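Local coordinates for protein glia-derived nexin (Homo sapiens, PDB 4DY0) that inhibits serine proteases such as thrombin, trypsin and urokinase, binds heparin, and promotes neurite extension by inhibiting thrombin, at residues R27-H37 against A369-K378; N216-E224 against L235-T244. One frame throughout, in Å; residues are numbered along the deposited sequence. Where two conformers were deposited one is given.

How the contacts relate
Contact 1 is mostly buried and lies near the middle of the chain; contact 2 is only partly buried and lies farther out. Both are antiparallel strand pairs, and their centres are about 16 Å apart. They do not touch. Strand 358-364 runs between them, pairing with strand 369-376 of contact 1 and with strand 232-239 of contact 2. Contact 1 brings the segment just after the first helix against the last strand, and contact 2 is nested inside that long loop as a local hairpin. Both are paired through the backbone. Contact 1 adds direct bonds from the side-chain amides of N31 and Q375. Contact 2 relies more on waters where the chain leaves strand 232-239.

Contact 1: R27-H37 against A369-K378; sequences RPHDNIVISPH and AVLFMGQINK
P36 packs its CG against M373 CB at 3.7 Å and against V370 CG1 at 3.8 Å. This end is tight. S35 OG donates to L371 O at 2.7 Å and caps the helix that starts at P36 by accepting from G38 N. Between the ends, strand 32-34 runs antiparallel to strand 369-376, with I32 facing Q375 and I34 facing M373 in hydrogen-bonded pairs. This joins the first short strand of the serpin fold to its last strand, at the end of the B sheet, and L371 and F372 form a classic beta bulge against I362. V33 CG1 meets the F372 ring at its edge, in plane, 4.0 Å from CD2. The other end opens to solvent at the turn R27-D30. There Q375 NE2 donates to D30 O at 3.0 Å, and a water links Q375 OE1 to P28 O. N31 CG lies anti to its carbonyl carbon (chi1 -69°), turning the amide toward N377 and K378. OD1 takes two backbone N-H groups, N377 N at 2.7 Å and K378 N at 3.1 Å, and ND2 donates to K378 O. A leucine here would probably leave both N-H groups and K378 O without these partners.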
loop_
_atom_site.group_PDB
_atom_site.type_symbol
_atom_site.label_atom_id
_atom_site.label_comp_id
_atom_site.label_asym_id
_atom_site.label_seq_id
_atom_site.Cartn_x
_atom_site.Cartn_y
_atom_site.Cartn_z
ATOM N N ARG A 27 10.692 -0.239 12.185
ATOM C CA ARG A 27 11.542 0.666 11.410
ATOM C C ARG A 27 11.070 2.121 11.547
ATOM O O ARG A 27 10.568 2.716 10.592
ATOM C CB ARG A 27 11.538 0.257 9.935
ATOM C CG ARG A 27 11.800 -1.226 9.668
ATOM C CD ARG A 27 13.198 -1.638 10.102
ATOM N NE ARG A 27 14.222 -0.787 9.498
ATOM C CZ ARG A 27 15.429 -0.574 10.018
ATOM N NH1 ARG A 27 16.286 0.225 9.392
ATOM N NH2 ARG A 27 15.781 -1.152 11.164
ATOM N N PRO A 28 11.239 2.705 12.739
ATOM C CA PRO A 28 10.672 4.019 13.043
ATOM C C PRO A 28 11.198 5.145 12.159
ATOM O O PRO A 28 10.491 6.130 11.936
ATOM C CB PRO A 28 11.098 4.263 14.498
ATOM C CG PRO A 28 11.459 2.921 15.036
ATOM C CD PRO A 28 11.968 2.129 13.882
ATOM N N HIS A 29 12.423 5.004 11.657
ATOM C CA HIS A 29 13.089 6.109 10.959
ATOM C C HIS A 29 13.258 5.910 9.453
ATOM O O HIS A 29 13.912 6.712 8.786
ATOM C CB HIS A 29 14.446 6.417 11.603
ATOM C CG HIS A 29 14.343 6.912 13.011
ATOM N ND1 HIS A 29 15.293 6.633 13.971
ATOM C CD2 HIS A 29 13.391 7.651 13.629
ATOM C CE1 HIS A 29 14.937 7.191 15.115
ATOM N NE2 HIS A 29 13.786 7.814 14.934
ATOM N N ASP A 30 12.661 4.853 8.920
ATOM C CA ASP A 30 12.759 4.572 7.492
ATOM C C ASP A 30 11.552 5.073 6.713
ATOM O O ASP A 30 10.489 5.333 7.277
ATOM C CB ASP A 30 12.900 3.067 7.258
ATOM C CG ASP A 30 14.222 2.522 7.759
ATOM O OD1 ASP A 30 15.126 3.330 8.072
ATOM O OD2 ASP A 30 14.353 1.284 7.834
ATOM N N ASN A 31 11.727 5.199 5.406
ATOM C CA ASN A 31 10.614 5.451 4.523
ATOM C C ASN A 31 9.885 4.140 4.283
ATOM O O ASN A 31 10.445 3.193 3.738
ATOM C CB ASN A 31 11.101 6.060 3.210
ATOM C CG ASN A 31 11.630 7.465 3.387
ATOM O OD1 ASN A 31 11.332 8.140 4.382
ATOM N ND2 ASN A 31 12.421 7.922 2.425
ATOM N N ILE A 32 8.637 4.075 4.720
ATOM C CA ILE A 32 7.849 2.865 4.556
ATOM C C ILE A 32 6.607 3.184 3.740
ATOM O O ILE A 32 5.802 4.030 4.128
ATOM C CB ILE A 32 7.437 2.274 5.913
ATOM C CG1 ILE A 32 8.677 1.937 6.747
ATOM C CG2 ILE A 32 6.585 1.037 5.713
ATOM C CD1 ILE A 32 9.532 0.827 6.155
ATOM N N VAL A 33 6.468 2.524 2.596
ATOM C CA VAL A 33 5.310 2.727 1.738
ATOM C C VAL A 33 4.670 1.394 1.399
ATOM O O VAL A 33 5.244 0.575 0.681
ATOM C CB VAL A 33 5.673 3.481 0.448
ATOM C CG1 VAL A 33 4.411 3.842 -0.329
ATOM C CG2 VAL A 33 6.468 4.728 0.785
ATOM N N ILE A 34 3.475 1.191 1.936
ATOM C CA ILE A 34 2.749 -0.059 1.824
ATOM C C ILE A 34 1.435 0.187 1.095
ATOM O O ILE A 34 0.947 1.324 1.040
ATOM C CB ILE A 34 2.410 -0.590 3.231
ATOM C CG1 ILE A 34 3.683 -1.022 3.965
ATOM C CG2 ILE A 34 1.404 -1.717 3.161
ATOM C CD1 ILE A 34 4.425 -2.127 3.284
ATOM N N SER A 35 0.862 -0.873 0.533
ATOM C CA SER A 35 -0.494 -0.804 0.008
ATOM C C SER A 35 -1.392 -1.716 0.825
ATOM O O SER A 35 -1.413 -2.923 0.605
ATOM C CB SER A 35 -0.539 -1.214 -1.458
ATOM O OG SER A 35 -1.881 -1.257 -1.903
ATOM N N PRO A 36 -2.121 -1.145 1.796
ATOM C CA PRO A 36 -2.952 -1.972 2.671
ATOM C C PRO A 36 -3.931 -2.842 1.891
ATOM O O PRO A 36 -4.125 -4.013 2.228
ATOM C CB PRO A 36 -3.703 -0.938 3.514
ATOM C CG PRO A 36 -2.760 0.233 3.572
ATOM C CD PRO A 36 -2.121 0.272 2.202
ATOM N N HIS A 37 -4.544 -2.279 0.858
ATOM C CA HIS A 37 -5.486 -3.044 0.054
ATOM C C HIS A 37 -4.783 -4.154 -0.720
ATOM O O HIS A 37 -5.325 -5.250 -0.887
ATOM C CB HIS A 37 -6.239 -2.146 -0.919
ATOM C CG HIS A 37 -7.151 -2.899 -1.831
ATOM N ND1 HIS A 37 -8.441 -3.234 -1.480
ATOM C CD2 HIS A 37 -6.952 -3.410 -3.070
ATOM C CE1 HIS A 37 -9.002 -3.906 -2.471
ATOM N NE2 HIS A 37 -8.120 -4.024 -3.446
ATOM N N ALA A 369 -11.333 1.895 0.007
ATOM C CA ALA A 369 -10.072 1.160 -0.052
ATOM C C ALA A 369 -8.886 2.076 0.194
ATOM O O ALA A 369 -8.806 3.164 -0.373
ATOM C CB ALA A 369 -9.923 0.453 -1.388
ATOM N N VAL A 370 -7.965 1.633 1.044
ATOM C CA VAL A 370 -6.732 2.371 1.283
ATOM C C VAL A 370 -5.648 1.818 0.372
ATOM O O VAL A 370 -5.045 0.788 0.665
ATOM C CB VAL A 370 -6.278 2.265 2.752
ATOM C CG1 VAL A 370 -5.064 3.147 2.998
ATOM C CG2 VAL A 370 -7.422 2.656 3.684
ATOM N N LEU A 371 -5.415 2.504 -0.742
ATOM C CA LEU A 371 -4.487 2.033 -1.763
ATOM C C LEU A 371 -3.028 2.203 -1.339
ATOM O O LEU A 371 -2.182 1.370 -1.660
ATOM C CB LEU A 371 -4.746 2.763 -3.081
ATOM C CG LEU A 371 -6.227 2.859 -3.467
ATOM C CD1 LEU A 371 -6.416 3.641 -4.757
ATOM C CD2 LEU A 371 -6.843 1.477 -3.582
ATOM N N PHE A 372 -2.742 3.285 -0.621
ATOM C CA PHE A 372 -1.390 3.563 -0.153
ATOM C C PHE A 372 -1.412 3.991 1.299
ATOM O O PHE A 372 -2.324 4.698 1.742
ATOM C CB PHE A 372 -0.755 4.708 -0.944
ATOM C CG PHE A 372 -0.253 4.323 -2.303
ATOM C CD1 PHE A 372 -1.128 4.193 -3.373
ATOM C CD2 PHE A 372 1.100 4.140 -2.526
ATOM C CE1 PHE A 372 -0.661 3.863 -4.633
ATOM C CE2 PHE A 372 1.571 3.808 -3.787
ATOM C CZ PHE A 372 0.688 3.669 -4.841
ATOM N N MET A 373 -0.388 3.572 2.031
ATOM C CA MET A 373 -0.120 4.106 3.353
ATOM C C MET A 373 1.391 4.241 3.491
ATOM O O MET A 373 2.138 3.294 3.228
ATOM C CB MET A 373 -0.684 3.189 4.432
ATOM C CG MET A 373 -0.546 3.744 5.839
ATOM S SD MET A 373 -1.439 2.749 7.043
ATOM C CE MET A 373 -1.312 3.785 8.507
ATOM N N GLY A 374 1.849 5.420 3.890
ATOM C CA GLY A 374 3.279 5.659 3.938
ATOM C C GLY A 374 3.758 6.486 5.111
ATOM O O GLY A 374 3.065 7.392 5.589
ATOM N N GLN A 375 4.957 6.171 5.585
ATOM C CA GLN A 375 5.617 7.042 6.531
ATOM C C GLN A 375 6.860 7.585 5.842
ATOM O O GLN A 375 7.733 6.828 5.424
ATOM C CB GLN A 375 5.949 6.307 7.837
ATOM C CG GLN A 375 7.415 6.068 8.073
ATOM C CD GLN A 375 7.710 5.605 9.489
ATOM O OE1 GLN A 375 7.015 5.978 10.431
ATOM N NE2 GLN A 375 8.747 4.786 9.644
ATOM N N ILE A 376 6.921 8.902 5.689
ATOM C CA ILE A 376 8.055 9.519 5.017
ATOM C C ILE A 376 8.940 10.227 6.028
ATOM O O ILE A 376 8.547 11.249 6.592
ATOM C CB ILE A 376 7.599 10.529 3.946
ATOM C CG1 ILE A 376 6.696 9.844 2.910
ATOM C CG2 ILE A 376 8.804 11.191 3.285
ATOM C CD1 ILE A 376 7.339 8.640 2.217
ATOM N N ASN A 377 10.127 9.670 6.258
ATOM C CA ASN A 377 11.105 10.250 7.176
ATOM C C ASN A 377 12.091 11.169 6.469
ATOM O O ASN A 377 12.725 12.016 7.097
ATOM C CB ASN A 377 11.867 9.143 7.905
ATOM C CG ASN A 377 11.136 8.655 9.129
ATOM O OD1 ASN A 377 10.652 7.519 9.174
ATOM N ND2 ASN A 377 11.025 9.519 10.128
ATOM N N LYS A 378 12.225 10.985 5.161
ATOM C CA LYS A 378 13.062 11.852 4.343
ATOM C C LYS A 378 12.640 11.753 2.883
ATOM O O LYS A 378 12.893 10.746 2.234
ATOM C CB LYS A 378 14.539 11.480 4.488
ATOM C CG LYS A 378 15.486 12.572 4.010
ATOM C CD LYS A 378 16.918 12.303 4.446
ATOM C CE LYS A 378 17.495 11.084 3.746
ATOM N NZ LYS A 378 18.907 10.834 4.153
HETATM O O HOH W 1 8.135 6.518 13.097
#

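Contact 2: N216-E224 against L235-T244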
loop_
_atom_site.group_PDB
_atom_site.type_symbol
_atom_site.label_atom_id
_atom_site.label_comp_id
_atom_site.label_asym_id
_atom_site.label_seq_id
_atom_site.Cartn_x
_atom_site.Cartn_y
_atom_site.Cartn_z
ATOM N N ASN A 216 -2.736 9.161 23.131
ATOM C CA ASN A 216 -1.830 9.599 24.190
ATOM C C ASN A 216 -1.857 11.113 24.429
ATOM O O ASN A 216 -1.016 11.650 25.155
ATOM C CB ASN A 216 -0.400 9.117 23.912
ATOM C CG ASN A 216 0.143 9.626 22.590
ATOM O OD1 ASN A 216 -0.521 10.389 21.882
ATOM N ND2 ASN A 216 1.357 9.207 22.250
ATOM N N ASP A 217 -2.824 11.788 23.815
ATOM C CA ASP A 217 -3.039 13.228 24.016
ATOM C C ASP A 217 -2.059 14.137 23.268
ATOM O O ASP A 217 -2.025 15.343 23.498
ATOM C CB ASP A 217 -3.079 13.582 25.507
ATOM C CG ASP A 217 -4.433 13.298 26.135
ATOM O OD1 ASP A 217 -5.346 12.846 25.407
ATOM O OD2 ASP A 217 -4.588 13.526 27.354
ATOM N N LEU A 218 -1.271 13.557 22.370
ATOM C CA LEU A 218 -0.404 14.343 21.502
ATOM C C LEU A 218 -1.162 14.744 20.238
ATOM O O LEU A 218 -1.780 13.907 19.576
ATOM C CB LEU A 218 0.856 13.556 21.157
ATOM C CG LEU A 218 2.108 13.815 21.999
ATOM C CD1 LEU A 218 1.808 14.598 23.273
ATOM C CD2 LEU A 218 2.820 12.506 22.303
ATOM N N TRP A 219 -1.119 16.030 19.912
ATOM C CA TRP A 219 -1.927 16.568 18.822
ATOM C C TRP A 219 -1.231 16.509 17.480
ATOM O O TRP A 219 -0.002 16.561 17.401
ATOM C CB TRP A 219 -2.359 18.002 19.129
ATOM C CG TRP A 219 -3.447 18.042 20.138
ATOM C CD1 TRP A 219 -3.312 17.959 21.493
ATOM C CD2 TRP A 219 -4.850 18.139 19.876
ATOM N NE1 TRP A 219 -4.546 18.006 22.093
ATOM C CE2 TRP A 219 -5.508 18.117 21.122
ATOM C CE3 TRP A 219 -5.614 18.248 18.710
ATOM C CZ2 TRP A 219 -6.895 18.204 21.235
ATOM C CZ3 TRP A 219 -6.994 18.332 18.825
ATOM C CH2 TRP A 219 -7.619 18.310 20.077
ATOM N N TYR A 220 -2.032 16.401 16.426
ATOM C CA TYR A 220 -1.512 16.395 15.072
ATOM C C TYR A 220 -2.529 16.976 14.098
ATOM O O TYR A 220 -3.728 17.025 14.397
ATOM C CB TYR A 220 -1.090 14.980 14.656
ATOM C CG TYR A 220 -2.214 13.969 14.546
ATOM C CD1 TYR A 220 -2.836 13.729 13.331
ATOM C CD2 TYR A 220 -2.630 13.233 15.651
ATOM C CE1 TYR A 220 -3.850 12.799 13.216
ATOM C CE2 TYR A 220 -3.652 12.298 15.547
ATOM C CZ TYR A 220 -4.255 12.085 14.323
ATOM O OH TYR A 220 -5.272 11.165 14.195
ATOM N N ASN A 221 -2.040 17.425 12.942
ATOM C CA ASN A 221 -2.885 18.029 11.914
ATOM C C ASN A 221 -3.002 17.116 10.704
ATOM O O ASN A 221 -2.100 16.327 10.427
ATOM C CB ASN A 221 -2.312 19.378 11.472
ATOM C CG ASN A 221 -2.185 20.368 12.619
ATOM O OD1 ASN A 221 -3.166 20.699 13.287
ATOM N ND2 ASN A 221 -0.971 20.852 12.847
ATOM N N PHE A 222 -4.112 17.225 9.981
ATOM C CA PHE A 222 -4.301 16.426 8.777
ATOM C C PHE A 222 -5.046 17.181 7.687
ATOM O O PHE A 222 -5.855 18.065 7.963
ATOM C CB PHE A 222 -5.005 15.102 9.096
ATOM C CG PHE A 222 -6.204 15.252 9.984
ATOM C CD1 PHE A 222 -7.467 15.427 9.440
ATOM C CD2 PHE A 222 -6.068 15.220 11.362
ATOM C CE1 PHE A 222 -8.571 15.570 10.251
ATOM C CE2 PHE A 222 -7.169 15.360 12.183
ATOM C CZ PHE A 222 -8.424 15.537 11.628
ATOM N N ILE A 223 -4.769 16.820 6.442
ATOM C CA ILE A 223 -5.360 17.506 5.313
ATOM C C ILE A 223 -5.719 16.531 4.196
ATOM O O ILE A 223 -5.066 15.500 4.022
ATOM C CB ILE A 223 -4.412 18.598 4.777
ATOM C CG1 ILE A 223 -5.087 19.396 3.657
ATOM C CG2 ILE A 223 -3.104 17.984 4.307
ATOM C CD1 ILE A 223 -4.408 20.722 3.373
ATOM N N GLU A 224 -6.768 16.861 3.447
ATOM C CA GLU A 224 -7.154 16.080 2.278
ATOM C C GLU A 224 -6.877 16.841 0.979
ATOM O O GLU A 224 -7.313 17.978 0.803
ATOM C CB GLU A 224 -8.629 15.692 2.351
ATOM C CG GLU A 224 -9.066 14.767 1.225
ATOM C CD GLU A 224 -10.558 14.494 1.238
ATOM O OE1 GLU A 224 -11.339 15.449 1.454
ATOM O OE2 GLU A 224 -10.948 13.326 1.027
ATOM N N LEU A 235 -4.374 11.793 1.828
ATOM C CA LEU A 235 -4.523 12.298 3.182
ATOM C C LEU A 235 -3.141 12.399 3.803
ATOM O O LEU A 235 -2.310 11.508 3.626
ATOM C CB LEU A 235 -5.412 11.370 4.009
ATOM C CG LEU A 235 -6.928 11.524 3.841
ATOM C CD1 LEU A 235 -7.313 11.726 2.391
ATOM C CD2 LEU A 235 -7.643 10.313 4.414
ATOM N N ILE A 236 -2.890 13.494 4.514
ATOM C CA ILE A 236 -1.589 13.715 5.136
ATOM C C ILE A 236 -1.749 14.129 6.590
ATOM O O ILE A 236 -2.585 14.978 6.919
ATOM C CB ILE A 236 -0.785 14.803 4.405
ATOM C CG1 ILE A 236 -0.627 14.444 2.929
ATOM C CG2 ILE A 236 0.575 15.003 5.071
ATOM C CD1 ILE A 236 0.346 15.331 2.190
ATOM N N ALA A 237 -0.952 13.516 7.460
ATOM C CA ALA A 237 -0.968 13.855 8.875
ATOM C C ALA A 237 0.452 13.950 9.419
ATOM O O ALA A 237 1.323 13.146 9.072
ATOM C CB ALA A 237 -1.771 12.830 9.659
ATOM N N LEU A 238 0.684 14.951 10.257
ATOM C CA LEU A 238 1.947 15.069 10.969
ATOM C C LEU A 238 1.696 15.841 12.257
ATOM O O LEU A 238 0.686 16.542 12.371
ATOM C CB LEU A 238 3.025 15.737 10.102
ATOM C CG LEU A 238 3.098 17.263 10.015
ATOM C CD1 LEU A 238 4.421 17.675 9.397
ATOM C CD2 LEU A 238 1.930 17.835 9.216
ATOM N N PRO A 239 2.607 15.706 13.238
ATOM C CA PRO A 239 2.394 16.259 14.576
ATOM C C PRO A 239 2.317 17.778 14.578
ATOM O O PRO A 239 2.960 18.435 13.767
ATOM C CB PRO A 239 3.637 15.806 15.356
ATOM C CG PRO A 239 4.252 14.713 14.526
ATOM C CD PRO A 239 3.922 15.059 13.111
ATOM N N THR A 240 1.536 18.323 15.500
ATOM C CA THR A 240 1.418 19.761 15.644
ATOM C C THR A 240 2.720 20.357 16.157
ATOM O O THR A 240 3.187 21.365 15.643
ATOM C CB THR A 240 0.280 20.129 16.615
ATOM O OG1 THR A 240 -0.952 19.580 16.132
ATOM C CG2 THR A 240 0.151 21.646 16.744
ATOM N N GLU A 241 3.304 19.729 17.173
ATOM C CA GLU A 241 4.527 20.243 17.781
ATOM C C GLU A 241 5.748 19.505 17.247
ATOM O O GLU A 241 5.711 18.293 17.054
ATOM C CB GLU A 241 4.452 20.160 19.314
ATOM C CG GLU A 241 3.301 20.971 19.902
ATOM C CD GLU A 241 3.324 21.049 21.417
ATOM O OE1 GLU A 241 4.363 20.714 22.024
ATOM O OE2 GLU A 241 2.298 21.452 22.006
ATOM N N SER A 242 6.825 20.243 16.997
ATOM C CA SER A 242 8.024 19.644 16.433
ATOM C C SER A 242 8.691 18.713 17.438
ATOM O O SER A 242 9.483 17.854 17.064
ATOM C CB SER A 242 9.001 20.719 15.952
ATOM O OG SER A 242 9.707 21.300 17.034
ATOM N N SER A 243 8.353 18.875 18.713
ATOM C CA SER A 243 8.898 18.021 19.764
ATOM C C SER A 243 8.141 16.700 19.859
ATOM O O SER A 243 8.424 15.872 20.721
ATOM C CB SER A 243 8.873 18.745 21.112
ATOM O OG SER A 243 7.569 19.225 21.403
ATOM N N THR A 244 7.173 16.509 18.974
ATOM C CA THR A 244 6.434 15.255 18.908
ATOM C C THR A 244 6.927 14.434 17.724
ATOM O O THR A 244 6.819 14.874 16.582
ATOM C CB THR A 244 4.923 15.504 18.728
ATOM O OG1 THR A 244 4.380 16.060 19.929
ATOM C CG2 THR A 244 4.206 14.209 18.415
HETATM O O HOH W 2 2.057 17.462 18.785
HETATM O O HOH W 3 1.629 20.294 11.775
HETATM O O HOH W 4 -3.461 20.889 16.536
#
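W219 O accepts a bond from T240 N at 3.0 Å. Further in, the backbone bonds are those of a regular antiparallel hairpin, strand 219-226 with strand 232-239. It belongs to the serpin B sheet, between strands 195-213 and 358-364. N221 pairs with L238 and I223 with I236, each through two N-H...O bonds.

The apolar contacts fall on two faces. On one, A237 CB lies 3.9 Å from Y220 CD1 and 4.0 Å from F222 CB. F222 CG sits between its backbone N and carbonyl carbon (chi1 47°), and its ring stacks with W261 of helix 255-262, which covers this face. The Y220 OH accepts a hydrogen bond from W261 NE1. L235 CD1 runs alongside the E224 chain, 3.7 Å from CG, while the E224 carboxylate makes a salt bridge to R208. On the other face I223 and I236 lie side by side, with CG2 of I223 3.9 Å from CB of I236.

The polar N221 and T240 side chains cross at about a right angle, with N221 ND2 3.5 Å from T240 OG1. One water bridges W219 O, E241 N and T244 OG1. A second links N221 ND2 to P239 O, and a third connects T240 OG1 with N221 OD1, the latter at a long 3.3 Å. The chemistry implies a hairpin set by its backbone and apolar faces, with a hydrated end where the chain leaves the sheet after P239.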